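Local coordinates for sialidase domain-containing protein (PDB 5HX0) that is of unknown function but belongs to the non-viral sialidase-like family with BNR-type repeats and folds as a beta-propeller, at residues I39-D47 with A352-D360; K203-A211 with I220-D228. All coordinates share one frame; numbering follows the deposited sequence.

Interaction 1: I39-D47 with A352-D360; sequences IPGVRKVED and APEIVLRTD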
# COMPACT_ATOMS: atom_id res chain seq x y z
N ILE A 39 -23.18 4.05 -37.79
CA ILE A 39 -21.90 4.65 -38.17
C ILE A 39 -21.11 3.64 -39.01
O ILE A 39 -20.79 2.55 -38.52
CB ILE A 39 -21.10 5.10 -36.94
CG1 ILE A 39 -21.80 6.29 -36.28
CG2 ILE A 39 -19.69 5.49 -37.35
CD1 ILE A 39 -22.20 6.06 -34.87
N PRO A 40 -20.74 3.98 -40.25
CA PRO A 40 -20.12 2.99 -41.14
C PRO A 40 -18.86 2.39 -40.54
O PRO A 40 -17.95 3.11 -40.13
CB PRO A 40 -19.81 3.80 -42.41
CG PRO A 40 -20.63 5.04 -42.31
CD PRO A 40 -20.78 5.33 -40.85
N GLY A 41 -18.81 1.07 -40.50
CA GLY A 41 -17.66 0.35 -40.02
C GLY A 41 -17.51 0.27 -38.52
O GLY A 41 -16.48 -0.23 -38.05
N VAL A 42 -18.49 0.75 -37.75
CA VAL A 42 -18.45 0.70 -36.29
C VAL A 42 -19.59 -0.15 -35.79
O VAL A 42 -20.74 0.02 -36.22
CB VAL A 42 -18.52 2.10 -35.67
CG1 VAL A 42 -18.46 2.00 -34.16
CG2 VAL A 42 -17.40 2.96 -36.20
N ARG A 43 -19.28 -1.05 -34.85
CA ARG A 43 -20.26 -1.95 -34.26
C ARG A 43 -19.77 -2.35 -32.87
O ARG A 43 -18.60 -2.68 -32.70
CB ARG A 43 -20.44 -3.18 -35.16
CG ARG A 43 -21.25 -4.32 -34.59
CD ARG A 43 -21.39 -5.44 -35.61
NE ARG A 43 -20.15 -6.21 -35.78
CZ ARG A 43 -19.88 -7.33 -35.11
NH1 ARG A 43 -20.75 -7.79 -34.23
NH2 ARG A 43 -18.73 -7.97 -35.31
N LYS A 44 -20.66 -2.32 -31.89
CA LYS A 44 -20.31 -2.82 -30.56
C LYS A 44 -20.46 -4.33 -30.54
O LYS A 44 -21.53 -4.86 -30.84
CB LYS A 44 -21.17 -2.19 -29.48
CG LYS A 44 -20.87 -2.78 -28.09
CD LYS A 44 -21.25 -1.84 -26.96
CE LYS A 44 -22.70 -1.96 -26.65
NZ LYS A 44 -23.07 -1.34 -25.35
N VAL A 45 -19.38 -5.03 -30.20
CA VAL A 45 -19.45 -6.48 -30.11
C VAL A 45 -20.17 -6.90 -28.84
O VAL A 45 -21.12 -7.68 -28.87
CB VAL A 45 -18.03 -7.07 -30.19
CG1 VAL A 45 -18.06 -8.60 -30.04
CG2 VAL A 45 -17.39 -6.67 -31.50
N GLU A 46 -19.73 -6.37 -27.70
CA GLU A 46 -20.33 -6.71 -26.42
C GLU A 46 -19.76 -5.77 -25.36
O GLU A 46 -18.75 -5.10 -25.58
CB GLU A 46 -20.05 -8.16 -26.04
CG GLU A 46 -18.57 -8.48 -25.98
CD GLU A 46 -18.31 -9.94 -25.60
OE1 GLU A 46 -19.15 -10.54 -24.90
OE2 GLU A 46 -17.26 -10.47 -26.02
N ASP A 47 -20.41 -5.74 -24.22
CA ASP A 47 -19.87 -5.11 -23.03
C ASP A 47 -19.28 -6.17 -22.12
O ASP A 47 -19.75 -7.31 -22.11
CB ASP A 47 -20.95 -4.34 -22.30
CG ASP A 47 -21.48 -3.21 -23.12
OD1 ASP A 47 -20.68 -2.57 -23.83
OD2 ASP A 47 -22.70 -2.97 -23.09
N ALA A 352 -18.01 14.51 -36.94
CA ALA A 352 -17.90 13.07 -36.74
C ALA A 352 -19.06 12.58 -35.89
O ALA A 352 -19.34 13.16 -34.83
CB ALA A 352 -16.56 12.71 -36.08
N PRO A 353 -19.77 11.54 -36.32
CA PRO A 353 -20.98 11.13 -35.59
C PRO A 353 -20.63 10.49 -34.26
O PRO A 353 -19.63 9.79 -34.14
CB PRO A 353 -21.64 10.12 -36.55
CG PRO A 353 -20.52 9.62 -37.43
CD PRO A 353 -19.55 10.78 -37.56
N GLU A 354 -21.48 10.72 -33.27
CA GLU A 354 -21.20 10.24 -31.92
C GLU A 354 -21.66 8.80 -31.76
O GLU A 354 -22.78 8.43 -32.15
CB GLU A 354 -21.88 11.14 -30.88
CG GLU A 354 -21.58 10.77 -29.44
CD GLU A 354 -22.06 11.83 -28.47
OE1 GLU A 354 -23.28 11.95 -28.27
OE2 GLU A 354 -21.21 12.56 -27.92
N ILE A 355 -20.78 7.98 -31.21
CA ILE A 355 -21.02 6.57 -30.93
C ILE A 355 -21.45 6.49 -29.47
O ILE A 355 -20.73 6.96 -28.58
CB ILE A 355 -19.73 5.75 -31.16
CG1 ILE A 355 -19.21 5.96 -32.59
CG2 ILE A 355 -19.93 4.29 -30.83
CD1 ILE A 355 -17.78 5.48 -32.80
N VAL A 356 -22.62 5.92 -29.19
CA VAL A 356 -23.08 5.85 -27.80
C VAL A 356 -22.83 4.44 -27.29
O VAL A 356 -23.46 3.48 -27.75
CB VAL A 356 -24.56 6.26 -27.66
CG1 VAL A 356 -24.96 6.25 -26.19
CG2 VAL A 356 -24.78 7.68 -28.24
N LEU A 357 -21.90 4.29 -26.34
CA LEU A 357 -21.54 2.95 -25.88
C LEU A 357 -22.36 2.48 -24.68
O LEU A 357 -22.67 1.29 -24.57
CB LEU A 357 -20.04 2.88 -25.54
CG LEU A 357 -19.07 3.19 -26.68
CD1 LEU A 357 -17.64 3.18 -26.19
CD2 LEU A 357 -19.26 2.20 -27.84
N ARG A 358 -22.70 3.37 -23.76
CA ARG A 358 -23.44 3.00 -22.55
C ARG A 358 -24.41 4.12 -22.22
O ARG A 358 -24.05 5.30 -22.32
CB ARG A 358 -22.53 2.76 -21.32
CG ARG A 358 -21.50 1.66 -21.44
CD ARG A 358 -22.15 0.28 -21.44
NE ARG A 358 -22.73 -0.13 -20.16
CZ ARG A 358 -22.15 -1.00 -19.33
NH1 ARG A 358 -20.97 -1.53 -19.62
NH2 ARG A 358 -22.77 -1.35 -18.22
N THR A 359 -25.63 3.75 -21.82
CA THR A 359 -26.63 4.70 -21.35
C THR A 359 -27.21 4.30 -19.99
O THR A 359 -28.13 4.97 -19.51
CB THR A 359 -27.80 4.81 -22.35
OG1 THR A 359 -28.37 3.52 -22.56
CG2 THR A 359 -27.31 5.34 -23.70
N ASP A 360 -26.69 3.23 -19.37
CA ASP A 360 -27.32 2.61 -18.21
C ASP A 360 -26.64 2.98 -16.89
O ASP A 360 -26.79 2.24 -15.90
CB ASP A 360 -27.33 1.08 -18.38
CG ASP A 360 -25.93 0.49 -18.62
OD1 ASP A 360 -25.11 1.13 -19.33
OD2 ASP A 360 -25.66 -0.62 -18.12
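The branch ends of Val42 and Ile355 meet tip to tip, CG1 of Val42 lying 3.8 Å from CD1 of Ile355, where the outermost strands of two neighbouring propeller blades run side by side. The strand segments 42-47 and 354-358 are nearly parallel, 8° apart, but their axes stay 9.0 Å from each other, so no backbone-to-backbone hydrogen bond links the two segments and side chains span the gap. At one end Ile39, just ahead of the strand in a type II turn, slants across Pro353, with CG1 of Ile39 3.7 Å from CG of the proline ring. CD1 of Ile39 carries on to CG1 of Ile355, 3.8 Å away, and Ile341 touches both Val42 and Ile355.

At the other end the contact turns polar. Lys44 sets out with CG anti to the backbone N (chi1 176°), and a bend at chi3 brings NZ to the carbonyl O of Leu357 at 2.8 Å, in the carbonyl plane. This is the one hydrogen bond between the two segments. The same NZ forms a salt bridge with OD2 of Asp47, also 2.8 Å, on the syn side of the carboxylate, whose OD1 is bonded by Ser397. The Asp47 carboxylate and Arg358 guanidinium pass alongside, heading opposite ways, their two planes 24° apart; OD2 of Asp47 lies 4.1 Å from NE of Arg358 but well out of the guanidinium plane, so only the charges are near. Arg358 instead holds Asp360 through NE and NH2, while its NH1 bonds OH of Tyr383, on strand 378-385, a second link between the sheets. Shared between carboxylate and carbonyl, the Lys44 ammonium probably fixes how these strand ends lie.

Interaction 2: K203-A211 with I220-D228; sequences KLPAYNRGA and ILWVVAATD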
# COMPACT_ATOMS: atom_id res chain seq x y z
N LYS A 203 7.32 22.52 -3.45
CA LYS A 203 6.57 23.07 -4.58
C LYS A 203 5.91 21.92 -5.33
O LYS A 203 6.53 20.88 -5.58
CB LYS A 203 7.48 23.88 -5.50
CG LYS A 203 7.97 25.20 -4.84
CD LYS A 203 8.45 26.21 -5.88
CE LYS A 203 9.68 25.70 -6.62
NZ LYS A 203 10.90 25.71 -5.77
N LEU A 204 4.65 22.10 -5.69
CA LEU A 204 3.83 20.96 -6.13
C LEU A 204 4.31 20.40 -7.47
O LEU A 204 4.27 21.11 -8.48
CB LEU A 204 2.36 21.36 -6.23
CG LEU A 204 1.39 20.19 -6.38
CD1 LEU A 204 0.66 19.94 -5.08
CD2 LEU A 204 0.40 20.42 -7.54
N PRO A 205 4.71 19.12 -7.54
CA PRO A 205 5.02 18.51 -8.84
C PRO A 205 3.80 18.47 -9.75
O PRO A 205 2.68 18.19 -9.31
CB PRO A 205 5.46 17.09 -8.46
CG PRO A 205 5.81 17.16 -6.97
CD PRO A 205 4.85 18.17 -6.42
N ALA A 206 4.03 18.71 -11.04
CA ALA A 206 2.93 18.65 -12.01
C ALA A 206 2.34 17.23 -12.11
O ALA A 206 2.94 16.24 -11.69
CB ALA A 206 3.42 19.11 -13.39
N TYR A 207 1.16 17.14 -12.72
CA TYR A 207 0.33 15.92 -12.67
C TYR A 207 -0.78 16.08 -13.70
O TYR A 207 -1.08 17.20 -14.13
CB TYR A 207 -0.29 15.73 -11.27
CG TYR A 207 -1.30 16.83 -11.01
CD1 TYR A 207 -0.87 18.07 -10.57
CD2 TYR A 207 -2.67 16.66 -11.32
CE1 TYR A 207 -1.76 19.12 -10.41
CE2 TYR A 207 -3.56 17.70 -11.16
CZ TYR A 207 -3.10 18.94 -10.71
OH TYR A 207 -3.97 20.00 -10.56
N ASN A 208 -1.41 14.97 -14.06
CA ASN A 208 -2.72 15.05 -14.69
C ASN A 208 -3.35 13.67 -14.74
O ASN A 208 -2.70 12.65 -14.46
CB ASN A 208 -2.67 15.64 -16.11
CG ASN A 208 -3.89 16.48 -16.43
OD1 ASN A 208 -4.87 16.45 -15.67
ND2 ASN A 208 -3.85 17.22 -17.53
N ARG A 209 -4.62 13.63 -15.13
CA ARG A 209 -5.20 12.43 -15.71
C ARG A 209 -5.30 12.66 -17.21
O ARG A 209 -5.84 13.68 -17.65
CB ARG A 209 -6.59 12.09 -15.13
CG ARG A 209 -7.16 10.74 -15.66
CD ARG A 209 -7.82 10.87 -17.07
NE ARG A 209 -8.40 9.60 -17.53
CZ ARG A 209 -8.90 9.40 -18.74
NH1 ARG A 209 -9.44 8.21 -19.03
NH2 ARG A 209 -8.85 10.36 -19.68
N GLY A 210 -4.79 11.71 -17.98
CA GLY A 210 -4.83 11.80 -19.44
C GLY A 210 -3.68 11.03 -20.04
O GLY A 210 -2.73 10.65 -19.36
N ALA A 211 -3.78 10.79 -21.35
CA ALA A 211 -2.75 10.04 -22.05
C ALA A 211 -1.58 10.94 -22.42
O ALA A 211 -1.76 12.07 -22.91
CB ALA A 211 -3.32 9.39 -23.32
N ILE A 220 8.57 12.40 -25.54
CA ILE A 220 7.29 12.11 -24.89
C ILE A 220 6.59 13.42 -24.57
O ILE A 220 7.16 14.29 -23.90
CB ILE A 220 7.47 11.29 -23.60
CG1 ILE A 220 8.30 10.04 -23.88
CG2 ILE A 220 6.07 10.90 -23.05
CD1 ILE A 220 8.55 9.25 -22.64
N LEU A 221 5.33 13.53 -24.99
CA LEU A 221 4.48 14.69 -24.78
C LEU A 221 3.55 14.42 -23.61
O LEU A 221 2.98 13.33 -23.51
CB LEU A 221 3.65 14.97 -26.03
CG LEU A 221 4.45 15.06 -27.31
CD1 LEU A 221 3.52 15.11 -28.51
CD2 LEU A 221 5.33 16.29 -27.25
N TRP A 222 3.37 15.41 -22.74
CA TRP A 222 2.50 15.25 -21.58
C TRP A 222 1.85 16.59 -21.29
O TRP A 222 2.55 17.56 -20.99
CB TRP A 222 3.31 14.79 -20.36
CG TRP A 222 2.48 14.39 -19.17
CD1 TRP A 222 1.15 14.10 -19.15
CD2 TRP A 222 2.96 14.24 -17.83
NE1 TRP A 222 0.76 13.78 -17.86
CE2 TRP A 222 1.86 13.86 -17.03
CE3 TRP A 222 4.22 14.40 -17.22
CZ2 TRP A 222 1.97 13.62 -15.67
CZ3 TRP A 222 4.33 14.16 -15.87
CH2 TRP A 222 3.22 13.78 -15.10
N VAL A 223 0.53 16.67 -21.40
CA VAL A 223 -0.18 17.90 -21.06
C VAL A 223 -0.65 17.81 -19.61
O VAL A 223 -1.50 16.97 -19.27
CB VAL A 223 -1.34 18.18 -22.01
CG1 VAL A 223 -2.13 19.42 -21.55
CG2 VAL A 223 -0.80 18.38 -23.43
N VAL A 224 -0.12 18.69 -18.76
CA VAL A 224 -0.37 18.65 -17.32
C VAL A 224 -1.28 19.80 -16.92
O VAL A 224 -1.49 20.76 -17.67
CB VAL A 224 0.93 18.69 -16.49
CG1 VAL A 224 1.81 17.46 -16.75
CG2 VAL A 224 1.69 20.00 -16.74
N ALA A 225 -1.83 19.70 -15.72
CA ALA A 225 -2.71 20.71 -15.17
C ALA A 225 -1.95 21.50 -14.12
O ALA A 225 -1.04 20.98 -13.47
CB ALA A 225 -3.95 20.06 -14.53
N ALA A 226 -2.33 22.76 -13.94
CA ALA A 226 -1.74 23.56 -12.88
C ALA A 226 -2.79 24.52 -12.34
O ALA A 226 -3.57 25.10 -13.11
CB ALA A 226 -0.51 24.34 -13.37
N THR A 227 -2.83 24.65 -11.01
CA THR A 227 -3.68 25.66 -10.37
C THR A 227 -2.96 27.00 -10.49
O THR A 227 -1.86 27.15 -9.95
CB THR A 227 -3.93 25.33 -8.90
OG1 THR A 227 -4.62 24.09 -8.78
CG2 THR A 227 -4.77 26.43 -8.23
N ASP A 228 -3.56 27.95 -11.20
CA ASP A 228 -2.94 29.25 -11.41
C ASP A 228 -3.69 30.40 -10.76
O ASP A 228 -3.23 31.54 -10.86
CB ASP A 228 -2.73 29.53 -12.91
CG ASP A 228 -4.00 29.44 -13.75
OD1 ASP A 228 -5.13 29.45 -13.21
OD2 ASP A 228 -3.84 29.38 -14.99
O HOH W 1 -2.95 22.07 -8.94
O HOH W 2 -1.55 11.98 -17.22
O HOH W 3 -1.37 14.51 -21.57
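In the beta-propeller, the loop that leads from strand 183-186 to the sheet of 213-256 crosses strand 220-228 in the buried interior, the touching parts running almost at right angles (96°). The backbone N of Ala225 donates to O of Tyr207 at 3.1 Å, nearly straight (176°). One residue on, Asn208 sends ND2 to O of Val223 at 2.9 Å; the acceptor lies in the amide plane, whereas the donor is tilted from the carbonyl plane. ND2 also bonds the backbone O of Asn264, tying the loop to the next sheet.

Apolar groups fill in around these bonds. CB of Ala206 rests against CG2 of Val224, 3.9 Å away, while CG1 of Val224 sits over the centre of one face of the Trp222 ring. The Tyr207 side chain leaves its backbone away from the strand, yet with CG set between backbone N and carbonyl carbon (chi1 67°) the ring swings back until CZ of Tyr207 is 4.1 Å from CB of Ala225. It meets Phe167 edge-to-face; a tetraethylene glycol, probably from the crystallisation liquor, lies beside it and may mark a pocket.

One water bridges OH of Tyr207 and OG1 of Thr227; another accepts from NE1 of Trp222 and donates to O of Gly210.

In the fold
Both contacts belong to one beta-propeller, on opposite sides of the chain's centre: their own centres are 31 Å apart, and the nearest atoms still about 12 Å. Interaction 1 lies out toward the rim, 21 Å from the chain centre, and interaction 2 deeper, at 11 Å. They share no sheet. The first joins the outermost strand of sheet 314-358 to strand 42-51, which pairs with the C-terminal strand 393-401; the N-terminal strand thus completes the last blade, the closure familiar in propellers. Along the chain, interaction 2 is nested inside the loop that interaction 1 closes: the former seats an inter-blade loop on the blade it leads into, the latter joins outer strands of neighbouring blades.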